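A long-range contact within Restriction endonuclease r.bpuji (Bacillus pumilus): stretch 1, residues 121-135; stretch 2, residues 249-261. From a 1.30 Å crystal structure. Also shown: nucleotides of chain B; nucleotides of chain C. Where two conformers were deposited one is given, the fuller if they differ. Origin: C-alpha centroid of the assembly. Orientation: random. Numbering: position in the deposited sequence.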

ATOM      1  N   LYS A 121      11.652   0.527   6.222  1.00 12.27           N
ATOM      2  CA  LYS A 121      12.858   0.499   7.034  1.00 13.12           C
ATOM      3  C   LYS A 121      13.088   1.915   7.605  1.00 12.27           C
ATOM      4  O   LYS A 121      12.765   2.898   6.955  1.00 13.49           O
ATOM      5  CB  LYS A 121      14.046   0.052   6.180  1.00 14.29           C
ATOM      6  CG  LYS A 121      15.326  -0.252   6.964  1.00 15.92           C
ATOM      7  CD  LYS A 121      16.384  -0.774   6.029  1.00 17.24           C
ATOM      8  CE  LYS A 121      17.719  -1.083   6.721  1.00 17.60           C
ATOM      9  NZ  LYS A 121      17.642  -2.249   7.638  1.00 17.25           N
ATOM     10  N   LEU A 122      13.668   2.008   8.788  1.00 13.26           N
ATOM     11  CA  LEU A 122      13.769   3.314   9.475  1.00 14.12           C
ATOM     12  C   LEU A 122      14.409   4.410   8.614  1.00 13.17           C
ATOM     13  O   LEU A 122      13.987   5.552   8.665  1.00 14.98           O
ATOM     14  CB  LEU A 122      14.537   3.185  10.783  1.00 13.79           C
ATOM     15  CG  LEU A 122      14.533   4.472  11.645  1.00 15.93           C
ATOM     16  CD1 LEU A 122      13.126   4.767  12.146  1.00 22.28           C
ATOM     17  CD2 LEU A 122      15.512   4.360  12.814  1.00 22.80           C
ATOM     18  N   ASP A 123      15.454   4.080   7.853  1.00 15.15           N
ATOM     19  CA  ASP A 123      16.111   5.119   7.058  1.00 16.77           C
ATOM     20  C   ASP A 123      15.148   5.675   6.004  1.00 15.53           C
ATOM     21  O   ASP A 123      15.144   6.886   5.728  1.00 16.27           O
ATOM     22  CB  ASP A 123      17.428   4.627   6.425  1.00 15.30           C
ATOM     23  CG  ASP A 123      17.259   3.402   5.572  1.00 17.42           C
ATOM     24  OD1 ASP A 123      16.425   2.554   5.902  1.00 21.37           O
ATOM     25  OD2 ASP A 123      18.026   3.262   4.579  1.00 21.38           O
ATOM     26  N   LYS A 124      14.297   4.802   5.460  1.00 14.33           N
ATOM     27  CA  LYS A 124      13.308   5.210   4.485  1.00 14.31           C
ATOM     28  C   LYS A 124      12.164   6.043   5.159  1.00 14.11           C
ATOM     29  O   LYS A 124      11.662   7.004   4.580  1.00 13.93           O
ATOM     30  CB  LYS A 124      12.753   3.982   3.759  1.00 14.95           C
ATOM     31  CG  LYS A 124      13.832   3.141   3.080  1.00 19.48           C
ATOM     32  CD  LYS A 124      14.432   3.837   1.880  1.00 22.50           C
ATOM     33  CE  LYS A 124      15.190   2.864   0.996  1.00 28.16           C
ATOM     34  NZ  LYS A 124      16.312   3.522   0.275  1.00 36.78           N
ATOM     35  N   VAL A 125      11.765   5.652   6.364  1.00 13.15           N
ATOM     36  CA  VAL A 125      10.821   6.454   7.156  1.00 13.67           C
ATOM     37  C   VAL A 125      11.341   7.881   7.363  1.00 13.03           C
ATOM     38  O   VAL A 125      10.647   8.845   7.087  1.00 14.89           O
ATOM     39  CB  VAL A 125      10.556   5.816   8.553  1.00 13.03           C
ATOM     40  CG1 VAL A 125       9.669   6.750   9.406  1.00 14.73           C
ATOM     41  CG2 VAL A 125       9.923   4.433   8.422  1.00 14.94           C
ATOM     42  N   ILE A 126      12.582   7.989   7.807  1.00 14.90           N
ATOM     43  CA  ILE A 126      13.205   9.270   8.045  1.00 16.22           C
ATOM     44  C   ILE A 126      13.261  10.109   6.759  1.00 16.00           C
ATOM     45  O   ILE A 126      13.043  11.293   6.789  1.00 17.59           O
ATOM     46  CB  ILE A 126      14.626   9.075   8.650  1.00 17.29           C
ATOM     47  CG1 ILE A 126      14.503   8.543  10.082  1.00 17.81           C
ATOM     48  CG2 ILE A 126      15.431  10.368   8.609  1.00 18.31           C
ATOM     49  CD1 ILE A 126      15.816   8.103  10.712  1.00 19.67           C
ATOM     50  N   GLU A 127      13.534   9.466   5.628  0.50 16.13           N
ATOM     51  CA  GLU A 127      13.528  10.169   4.340  0.50 17.11           C
ATOM     52  C   GLU A 127      12.135  10.747   4.032  0.50 16.00           C
ATOM     53  O   GLU A 127      12.007  11.899   3.623  0.50 18.69           O
ATOM     54  CB  GLU A 127      13.970   9.235   3.211  0.50 18.66           C
ATOM     55  CG  GLU A 127      15.476   8.955   3.178  0.50 19.37           C
ATOM     56  CD  GLU A 127      15.863   7.923   2.129  0.50 25.94           C
ATOM     57  OE1 GLU A 127      15.048   7.662   1.223  0.50 27.35           O
ATOM     58  OE2 GLU A 127      16.990   7.382   2.210  0.50 27.38           O
ATOM     59  N   LYS A 128      11.098   9.943   4.232  1.00 15.88           N
ATOM     60  CA  LYS A 128       9.754  10.359   3.883  1.00 14.96           C
ATOM     61  C   LYS A 128       9.259  11.452   4.830  1.00 15.25           C
ATOM     62  O   LYS A 128       8.685  12.434   4.400  1.00 15.56           O
ATOM     63  CB  LYS A 128       8.810   9.155   3.865  1.00 15.34           C
ATOM     64  CG  LYS A 128       9.102   8.228   2.708  1.00 14.92           C
ATOM     65  CD  LYS A 128       8.221   6.997   2.678  1.00 16.41           C
ATOM     66  CE  LYS A 128       8.709   6.022   1.597  1.00 21.24           C
ATOM     67  NZ  LYS A 128       7.919   4.784   1.538  1.00 23.95           N
ATOM     68  N   VAL A 129       9.555  11.300   6.106  1.00 15.64           N
ATOM     69  CA  VAL A 129       9.252  12.336   7.077  1.00 16.87           C
ATOM     70  C   VAL A 129      10.050  13.621   6.760  1.00 18.30           C
ATOM     71  O   VAL A 129       9.506  14.753   6.825  1.00 17.49           O
ATOM     72  CB  VAL A 129       9.545  11.851   8.504  1.00 18.01           C
ATOM     73  CG1 VAL A 129       9.623  13.018   9.471  1.00 20.72           C
ATOM     74  CG2 VAL A 129       8.479  10.831   8.948  1.00 19.17           C
ATOM     75  N   GLY A 130      11.310  13.463   6.374  1.00 17.23           N
ATOM     76  CA  GLY A 130      12.155  14.631   6.034  1.00 17.95           C
ATOM     77  C   GLY A 130      11.606  15.393   4.835  1.00 18.94           C
ATOM     78  O   GLY A 130      11.769  16.607   4.728  1.00 20.54           O
ATOM     79  N   ALA A 131      10.931  14.671   3.943  1.00 17.61           N
ATOM     80  CA  ALA A 131      10.347  15.256   2.741  1.00 16.55           C
ATOM     81  C   ALA A 131       8.915  15.803   2.985  1.00 16.29           C
ATOM     82  O   ALA A 131       8.277  16.311   2.068  1.00 17.20           O
ATOM     83  CB  ALA A 131      10.338  14.210   1.601  1.00 18.05           C
ATOM     84  N   LYS A 132       8.424  15.661   4.218  1.00 14.26           N
ATOM     85  CA  LYS A 132       7.108  16.150   4.592  1.00 16.72           C
ATOM     86  C   LYS A 132       6.000  15.445   3.824  1.00 14.64           C
ATOM     87  O   LYS A 132       4.990  16.017   3.511  1.00 14.01           O
ATOM     88  CB  LYS A 132       7.029  17.647   4.370  1.00 19.35           C
ATOM     89  CG  LYS A 132       8.059  18.446   5.208  1.00 23.66           C
ATOM     90  N   ILE A 133       6.195  14.176   3.539  0.50 13.99           N
ATOM     91  CA  ILE A 133       5.164  13.423   2.869  0.50 13.14           C
ATOM     92  C   ILE A 133       4.026  13.115   3.858  0.50 15.08           C
ATOM     93  O   ILE A 133       4.270  12.804   5.027  0.50 14.67           O
ATOM     94  CB  ILE A 133       5.741  12.147   2.235  0.50 11.52           C
ATOM     95  CG1 ILE A 133       6.646  12.516   1.040  0.50 13.82           C
ATOM     96  CG2 ILE A 133       4.619  11.217   1.782  0.50 13.50           C
ATOM     97  CD1 ILE A 133       7.406  11.319   0.405  0.50 17.48           C
ATOM     98  N   GLN A 134       2.789  13.284   3.396  1.00 11.82           N
ATOM     99  CA  GLN A 134       1.587  12.979   4.207  1.00 12.02           C
ATOM    100  C   GLN A 134       0.384  12.851   3.308  1.00 13.21           C
ATOM    101  O   GLN A 134      -0.126  13.827   2.791  1.00 14.06           O
ATOM    102  CB  GLN A 134       1.313  14.019   5.321  1.00 15.62           C
ATOM    103  CG  GLN A 134       1.782  15.355   5.079  1.00 21.10           C
ATOM    104  CD  GLN A 134       1.487  16.286   6.273  1.00 22.03           C
ATOM    105  OE1 GLN A 134       0.876  15.873   7.284  1.00 24.32           O
ATOM    106  NE2 GLN A 134       1.896  17.545   6.152  1.00 20.46           N
ATOM    107  N   ILE A 135      -0.040  11.612   3.082  0.50 11.56           N
ATOM    108  CA  ILE A 135      -1.112  11.354   2.160  0.50 10.78           C
ATOM    109  C   ILE A 135      -1.765  10.001   2.421  0.50 10.67           C
ATOM    110  O   ILE A 135      -1.097   9.037   2.811  0.50 11.54           O
ATOM    111  CB  ILE A 135      -0.593  11.403   0.694  0.50 11.24           C
ATOM    112  CG1 ILE A 135      -1.759  11.550  -0.288  0.50 12.51           C
ATOM    113  CG2 ILE A 135       0.268  10.160   0.377  0.50 11.89           C
ATOM    114  CD1 ILE A 135      -2.383  12.942  -0.298  0.50 12.91           C
TER
ATOM    115  P    DC B   6      11.568  -1.110   2.837  1.00 12.18           P
ATOM    116  OP1  DC B   6      11.718   0.319   3.229  1.00 12.79           O
ATOM    117  OP2  DC B   6      10.439  -1.576   1.992  1.00 12.11           O
ATOM    118  O5'  DC B   6      12.871  -1.689   2.068  1.00 11.87           O
ATOM    119  C5'  DC B   6      14.177  -1.202   2.401  1.00 12.00           C
ATOM    120  C4'  DC B   6      15.127  -1.475   1.260  1.00 11.17           C
ATOM    121  O4'  DC B   6      15.401  -2.880   1.182  1.00 11.59           O
ATOM    122  C3'  DC B   6      14.632  -1.061  -0.120  1.00 12.17           C
ATOM    123  O3'  DC B   6      15.700  -0.410  -0.788  1.00 12.40           O
ATOM    124  C2'  DC B   6      14.209  -2.377  -0.787  1.00 10.00           C
ATOM    125  C1'  DC B   6      15.164  -3.354  -0.157  1.00 10.62           C
ATOM    126  N1   DC B   6      14.712  -4.723   0.007  1.00 10.28           N
ATOM    127  C2   DC B   6      15.523  -5.798  -0.420  1.00 11.63           C
ATOM    128  O2   DC B   6      16.534  -5.574  -1.095  1.00 11.32           O
ATOM    129  N3   DC B   6      15.145  -7.052  -0.113  1.00 10.27           N
ATOM    130  C4   DC B   6      14.020  -7.286   0.552  1.00  9.12           C
ATOM    131  N4   DC B   6      13.687  -8.562   0.820  1.00 10.59           N
ATOM    132  C5   DC B   6      13.191  -6.209   0.981  1.00  9.31           C
ATOM    133  C6   DC B   6      13.593  -4.975   0.710  1.00 10.24           C
ATOM    134  P    DA C  10      23.243   0.745   2.384  1.00 21.07           P
ATOM    135  OP1  DA C  10      22.870   1.997   1.708  1.00 25.34           O
ATOM    136  OP2  DA C  10      24.653   0.379   2.600  1.00 24.42           O
ATOM    137  O5'  DA C  10      22.560   0.707   3.812  1.00 19.03           O
ATOM    138  C5'  DA C  10      21.202   0.998   3.948  1.00 18.38           C
ATOM    139  C4'  DA C  10      20.720   0.661   5.351  1.00 14.67           C
ATOM    140  O4'  DA C  10      20.828  -0.770   5.569  1.00 17.28           O
ATOM    141  C3'  DA C  10      21.499   1.323   6.503  1.00 17.31           C
ATOM    142  O3'  DA C  10      20.596   1.657   7.525  1.00 17.53           O
ATOM    143  C2'  DA C  10      22.424   0.200   6.935  1.00 17.90           C
ATOM    144  C1'  DA C  10      21.467  -0.976   6.813  1.00 18.16           C
ATOM    145  N9   DA C  10      22.077  -2.290   6.804  1.00 16.47           N
ATOM    146  C8   DA C  10      23.310  -2.641   6.333  1.00 17.11           C
ATOM    147  N7   DA C  10      23.561  -3.915   6.437  1.00 17.61           N
ATOM    148  C5   DA C  10      22.408  -4.449   6.975  1.00 15.75           C
ATOM    149  C6   DA C  10      22.048  -5.750   7.342  1.00 15.63           C
ATOM    150  N6   DA C  10      22.848  -6.802   7.173  1.00 15.52           N
ATOM    151  N1   DA C  10      20.824  -5.936   7.861  1.00 14.36           N
ATOM    152  C2   DA C  10      20.021  -4.887   8.024  1.00 13.55           C
ATOM    153  N3   DA C  10      20.243  -3.610   7.725  1.00 13.37           N
ATOM    154  C4   DA C  10      21.482  -3.459   7.212  1.00 14.40           C
ATOM    155  P    DC C  11      20.895   2.743   8.655  1.00 18.45           P
ATOM    156  OP1  DC C  11      20.604   4.065   8.096  1.00 20.52           O
ATOM    157  OP2  DC C  11      22.225   2.469   9.265  1.00 20.32           O
ATOM    158  O5'  DC C  11      19.809   2.358   9.742  1.00 17.08           O
ATOM    159  C5'  DC C  11      18.481   2.148   9.365  1.00 17.27           C
ATOM    160  C4'  DC C  11      17.905   0.949  10.074  1.00 16.00           C
ATOM    161  O4'  DC C  11      18.678  -0.225   9.775  1.00 16.31           O
ATOM    162  C3'  DC C  11      17.885   1.034  11.583  1.00 18.59           C
ATOM    163  O3'  DC C  11      16.653   0.510  12.000  1.00 19.15           O
ATOM    164  C2'  DC C  11      19.071   0.180  12.009  1.00 17.29           C
ATOM    165  C1'  DC C  11      19.049  -0.898  10.957  1.00 15.00           C
ATOM    166  N1   DC C  11      20.344  -1.582  10.753  1.00 16.69           N
ATOM    167  C2   DC C  11      20.397  -2.975  10.853  1.00 15.30           C
ATOM    168  O2   DC C  11      19.362  -3.593  11.112  1.00 15.52           O
ATOM    169  N3   DC C  11      21.585  -3.600  10.655  1.00 15.41           N
ATOM    170  C4   DC C  11      22.681  -2.884  10.352  1.00 14.19           C
ATOM    171  N4   DC C  11      23.833  -3.566  10.143  1.00 17.47           N
ATOM    172  C5   DC C  11      22.635  -1.461  10.232  1.00 16.44           C
ATOM    173  C6   DC C  11      21.459  -0.864  10.433  1.00 16.28           C
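Stretch 2 (249-261) NKPEFNAYKYDFT

Stretch 2 packs as an irregular, mostly loop segment along one side of a short helix and its C-terminal tail, in a largely apolar contact fastened by a single direct hydrogen bond. Stretch 1 is helical from Leu122 to Gly130; stretch 2 is loop apart from a 3-10 segment from Ala255 to Lys257, so its course is best followed by register. The nearest CA pairs are Ile126 with Phe260, Val129 with Tyr256, and Ile135 with Pro251: as stretch 1 advances, stretch 2 recedes, and the two run in opposite senses.

Phe260 lies against one side of the helix. Its broad ring can touch residues on successive turns: Leu122 CD1 lies 3.8 Å from Phe260 CD1, and Val129 CG2 is 3.9 Å from Phe260 CE2. Val125 CG1 sits over one face, 4.2 Å from the centroid of the Phe260 ring, in a CH-pi contact, while Ile126 CG1 approaches Phe260 CB at 4.0 Å. Val129, pointing toward stretch 2, also meets Ala255, whose CB lies 4.2 Å from Val129 CG2; the Ala255 side chain ends at that CB.

Tyr256 combines an apolar ring with a polar hydroxyl. Tyr256 CE2 is 3.6 Å from Val129 CG1, and its CA-to-CB bond points sideways, yet the long side chain carries the hydroxyl to the helix end. There Lys132, with positive phi, closes a Schellman motif, and just beyond it Tyr256 OH donates to Ile133 O at 2.6 Å. Asn254 OD1 in turn accepts from Tyr256 N at 2.9 Å.

Beyond the helix, the compact ring of Pro251 lies against extended backbone, with Pro251 CG 3.5 Å from Ile135 N and Pro251 CD 3.8 Å from Gln134 CB. At the more exposed margin, long polar side chains suit a solvent-mediated link: a water oxygen accepts from Gln134 NE2 at 2.9 Å and, weakly, from Lys250 NZ at 3.4 Å.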

ATOM      1  N   ASN A 249      -7.986  14.255   3.685  1.00 13.50           N
ATOM      2  CA  ASN A 249      -7.660  14.063   5.092  1.00 13.89           C
ATOM      3  C   ASN A 249      -6.169  13.876   5.318  1.00 13.93           C
ATOM      4  O   ASN A 249      -5.508  13.139   4.581  1.00 14.57           O
ATOM      5  CB  ASN A 249      -8.392  12.850   5.649  1.00 14.82           C
ATOM      6  CG  ASN A 249      -9.864  13.114   5.910  1.00 16.23           C
ATOM      7  OD1 ASN A 249     -10.544  13.748   5.103  1.00 22.10           O
ATOM      8  ND2 ASN A 249     -10.381  12.577   7.033  1.00 18.62           N
ATOM      9  N   LYS A 250      -5.654  14.425   6.394  1.00 15.35           N
ATOM     10  CA  LYS A 250      -4.358  14.043   6.875  1.00 15.17           C
ATOM     11  C   LYS A 250      -4.380  12.545   7.151  1.00 15.09           C
ATOM     12  O   LYS A 250      -5.419  12.001   7.496  1.00 15.33           O
ATOM     13  CB  LYS A 250      -4.026  14.833   8.157  1.00 18.62           C
ATOM     14  CG  LYS A 250      -3.423  16.186   7.915  1.00 26.32           C
ATOM     15  CD  LYS A 250      -2.800  16.754   9.195  1.00 29.56           C
ATOM     16  CE  LYS A 250      -1.570  17.596   8.888  1.00 33.40           C
ATOM     17  NZ  LYS A 250      -1.915  19.034   8.682  1.00 46.07           N
ATOM     18  N   PRO A 251      -3.213  11.898   7.053  1.00 15.02           N
ATOM     19  CA  PRO A 251      -3.095  10.526   7.507  1.00 14.42           C
ATOM     20  C   PRO A 251      -3.653  10.327   8.914  1.00 14.32           C
ATOM     21  O   PRO A 251      -3.435  11.160   9.802  1.00 16.77           O
ATOM     22  CB  PRO A 251      -1.600  10.289   7.494  1.00 16.28           C
ATOM     23  CG  PRO A 251      -1.098  11.157   6.400  1.00 17.59           C
ATOM     24  CD  PRO A 251      -1.950  12.397   6.478  1.00 16.95           C
ATOM     25  N   GLU A 252      -4.384   9.247   9.109  1.00 13.80           N
ATOM     26  CA  GLU A 252      -4.939   8.917  10.410  1.00 16.04           C
ATOM     27  C   GLU A 252      -3.832   8.668  11.440  1.00 17.31           C
ATOM     28  O   GLU A 252      -3.962   9.008  12.601  1.00 18.74           O
ATOM     29  CB  GLU A 252      -5.819   7.685  10.278  1.00 16.54           C
ATOM     30  CG  GLU A 252      -6.613   7.341  11.504  1.00 17.65           C
ATOM     31  CD  GLU A 252      -7.553   8.457  11.912  1.00 28.71           C
ATOM     32  OE1 GLU A 252      -8.191   9.064  11.021  1.00 29.25           O
ATOM     33  OE2 GLU A 252      -7.643   8.734  13.112  1.00 39.18           O
ATOM     34  N   PHE A 253      -2.771   8.019  11.010  1.00 14.55           N
ATOM     35  CA  PHE A 253      -1.617   7.751  11.857  1.00 13.68           C
ATOM     36  C   PHE A 253      -0.562   8.847  11.665  1.00 14.82           C
ATOM     37  O   PHE A 253      -0.123   9.118  10.560  1.00 14.05           O
ATOM     38  CB  PHE A 253      -1.029   6.363  11.531  1.00 13.92           C
ATOM     39  CG  PHE A 253       0.167   6.005  12.346  1.00 16.54           C
ATOM     40  CD1 PHE A 253       0.023   5.446  13.612  1.00 17.56           C
ATOM     41  CD2 PHE A 253       1.448   6.236  11.865  1.00 16.60           C
ATOM     42  CE1 PHE A 253       1.133   5.110  14.368  1.00 18.74           C
ATOM     43  CE2 PHE A 253       2.556   5.909  12.620  1.00 19.26           C
ATOM     44  CZ  PHE A 253       2.391   5.354  13.884  1.00 18.51           C
ATOM     45  N   ASN A 254      -0.232   9.533  12.751  1.00 15.93           N
ATOM     46  CA  ASN A 254       0.638  10.692  12.678  1.00 15.79           C
ATOM     47  C   ASN A 254       2.105  10.348  12.945  1.00 15.77           C
ATOM     48  O   ASN A 254       2.524  10.190  14.115  1.00 20.58           O
ATOM     49  CB  ASN A 254       0.159  11.754  13.687  1.00 17.17           C
ATOM     50  CG  ASN A 254       0.963  12.997  13.629  1.00 24.20           C
ATOM     51  OD1 ASN A 254       1.857  13.141  12.814  1.00 21.66           O
ATOM     52  ND2 ASN A 254       0.660  13.933  14.529  1.00 26.50           N
ATOM     53  N   ALA A 255       2.890  10.240  11.864  1.00 15.61           N
ATOM     54  CA  ALA A 255       4.300   9.860  11.975  1.00 16.13           C
ATOM     55  C   ALA A 255       5.146  10.992  12.557  1.00 17.50           C
ATOM     56  O   ALA A 255       6.289  10.790  12.973  1.00 22.40           O
ATOM     57  CB  ALA A 255       4.829   9.463  10.600  1.00 16.55           C
ATOM     58  N   TYR A 256       4.582  12.178  12.575  1.00 17.43           N
ATOM     59  CA  TYR A 256       5.342  13.388  12.886  1.00 19.31           C
ATOM     60  C   TYR A 256       5.386  13.689  14.395  1.00 22.34           C
ATOM     61  O   TYR A 256       6.000  14.654  14.815  1.00 21.32           O
ATOM     62  CB  TYR A 256       4.784  14.564  12.084  1.00 17.71           C
ATOM     63  CG  TYR A 256       5.096  14.444  10.614  1.00 15.78           C
ATOM     64  CD1 TYR A 256       4.276  13.689   9.761  1.00 17.24           C
ATOM     65  CD2 TYR A 256       6.260  14.957  10.098  1.00 16.84           C
ATOM     66  CE1 TYR A 256       4.581  13.519   8.423  1.00 15.85           C
ATOM     67  CE2 TYR A 256       6.592  14.782   8.751  1.00 17.34           C
ATOM     68  CZ  TYR A 256       5.732  14.053   7.914  1.00 16.38           C
ATOM     69  OH  TYR A 256       6.066  13.863   6.596  1.00 17.33           O
ATOM     70  N   LYS A 257       4.781  12.829  15.201  0.50 22.47           N
ATOM     71  CA  LYS A 257       4.836  13.000  16.654  0.50 19.24           C
ATOM     72  C   LYS A 257       5.903  12.101  17.284  0.50 21.64           C
ATOM     73  O   LYS A 257       5.992  11.996  18.499  0.50 25.94           O
ATOM     74  CB  LYS A 257       3.479  12.704  17.274  0.50 22.11           C
ATOM     75  CG  LYS A 257       3.128  11.236  17.310  0.50 21.93           C
ATOM     76  CD  LYS A 257       1.779  11.011  17.953  0.50 29.32           C
ATOM     77  CE  LYS A 257       1.430   9.529  18.011  0.50 30.14           C
ATOM     78  NZ  LYS A 257       0.044   9.288  18.531  0.50 33.95           N
ATOM     79  N   TYR A 258       6.679  11.421  16.445  1.00 22.99           N
ATOM     80  CA  TYR A 258       7.750  10.585  16.922  1.00 20.88           C
ATOM     81  C   TYR A 258       9.106  11.230  16.673  1.00 22.84           C
ATOM     82  O   TYR A 258       9.327  11.862  15.645  1.00 25.70           O
ATOM     83  CB  TYR A 258       7.683   9.208  16.236  1.00 17.70           C
ATOM     84  CG  TYR A 258       6.408   8.452  16.534  1.00 19.45           C
ATOM     85  CD1 TYR A 258       5.267   8.639  15.762  1.00 18.97           C
ATOM     86  CD2 TYR A 258       6.337   7.558  17.601  1.00 18.42           C
ATOM     87  CE1 TYR A 258       4.097   7.977  16.054  1.00 19.37           C
ATOM     88  CE2 TYR A 258       5.186   6.880  17.884  1.00 19.90           C
ATOM     89  CZ  TYR A 258       4.054   7.102  17.119  1.00 20.69           C
ATOM     90  OH  TYR A 258       2.877   6.404  17.398  1.00 21.23           O
ATOM     91  N   ASP A 259       9.999  11.096  17.651  1.00 23.86           N
ATOM     92  CA  ASP A 259      11.378  11.546  17.510  1.00 26.26           C
ATOM     93  C   ASP A 259      12.248  10.366  17.082  1.00 26.56           C
ATOM     94  O   ASP A 259      12.488   9.459  17.860  1.00 25.01           O
ATOM     95  CB  ASP A 259      11.873  12.118  18.851  1.00 27.14           C
ATOM     96  CG  ASP A 259      13.317  12.581  18.802  1.00 31.28           C
ATOM     97  OD1 ASP A 259      13.954  12.496  17.722  1.00 38.53           O
ATOM     98  OD2 ASP A 259      13.822  13.032  19.849  1.00 39.34           O
ATOM     99  N   PHE A 260      12.689  10.372  15.827  1.00 25.21           N
ATOM    100  CA  PHE A 260      13.355   9.193  15.262  1.00 23.81           C
ATOM    101  C   PHE A 260      14.833   9.134  15.603  1.00 27.36           C
ATOM    102  O   PHE A 260      15.565   8.277  15.089  1.00 27.86           O
ATOM    103  CB  PHE A 260      13.146   9.127  13.750  1.00 25.55           C
ATOM    104  CG  PHE A 260      11.731   8.872  13.361  1.00 23.82           C
ATOM    105  CD1 PHE A 260      11.120   7.667  13.677  1.00 24.92           C
ATOM    106  CD2 PHE A 260      10.991   9.841  12.736  1.00 23.21           C
ATOM    107  CE1 PHE A 260       9.808   7.444  13.356  1.00 21.67           C
ATOM    108  CE2 PHE A 260       9.673   9.621  12.421  1.00 27.31           C
ATOM    109  CZ  PHE A 260       9.082   8.421  12.732  1.00 20.76           C
ATOM    110  N   THR A 261      15.273  10.031  16.484  1.00 30.00           N
ATOM    111  CA  THR A 261      16.578   9.895  17.121  1.00 31.38           C
ATOM    112  C   THR A 261      16.427   9.372  18.547  1.00 30.94           C
ATOM    113  O   THR A 261      17.417   9.148  19.239  1.00 34.80           O
ATOM    114  CB  THR A 261      17.358  11.236  17.141  1.00 31.86           C
ATOM    115  OG1 THR A 261      16.702  12.172  18.012  1.00 36.13           O
ATOM    116  CG2 THR A 261      17.463  11.823  15.736  1.00 37.84           C
TER
HETATM  117  O   HOH W   1       1.302  19.805   7.850  1.00 40.66           O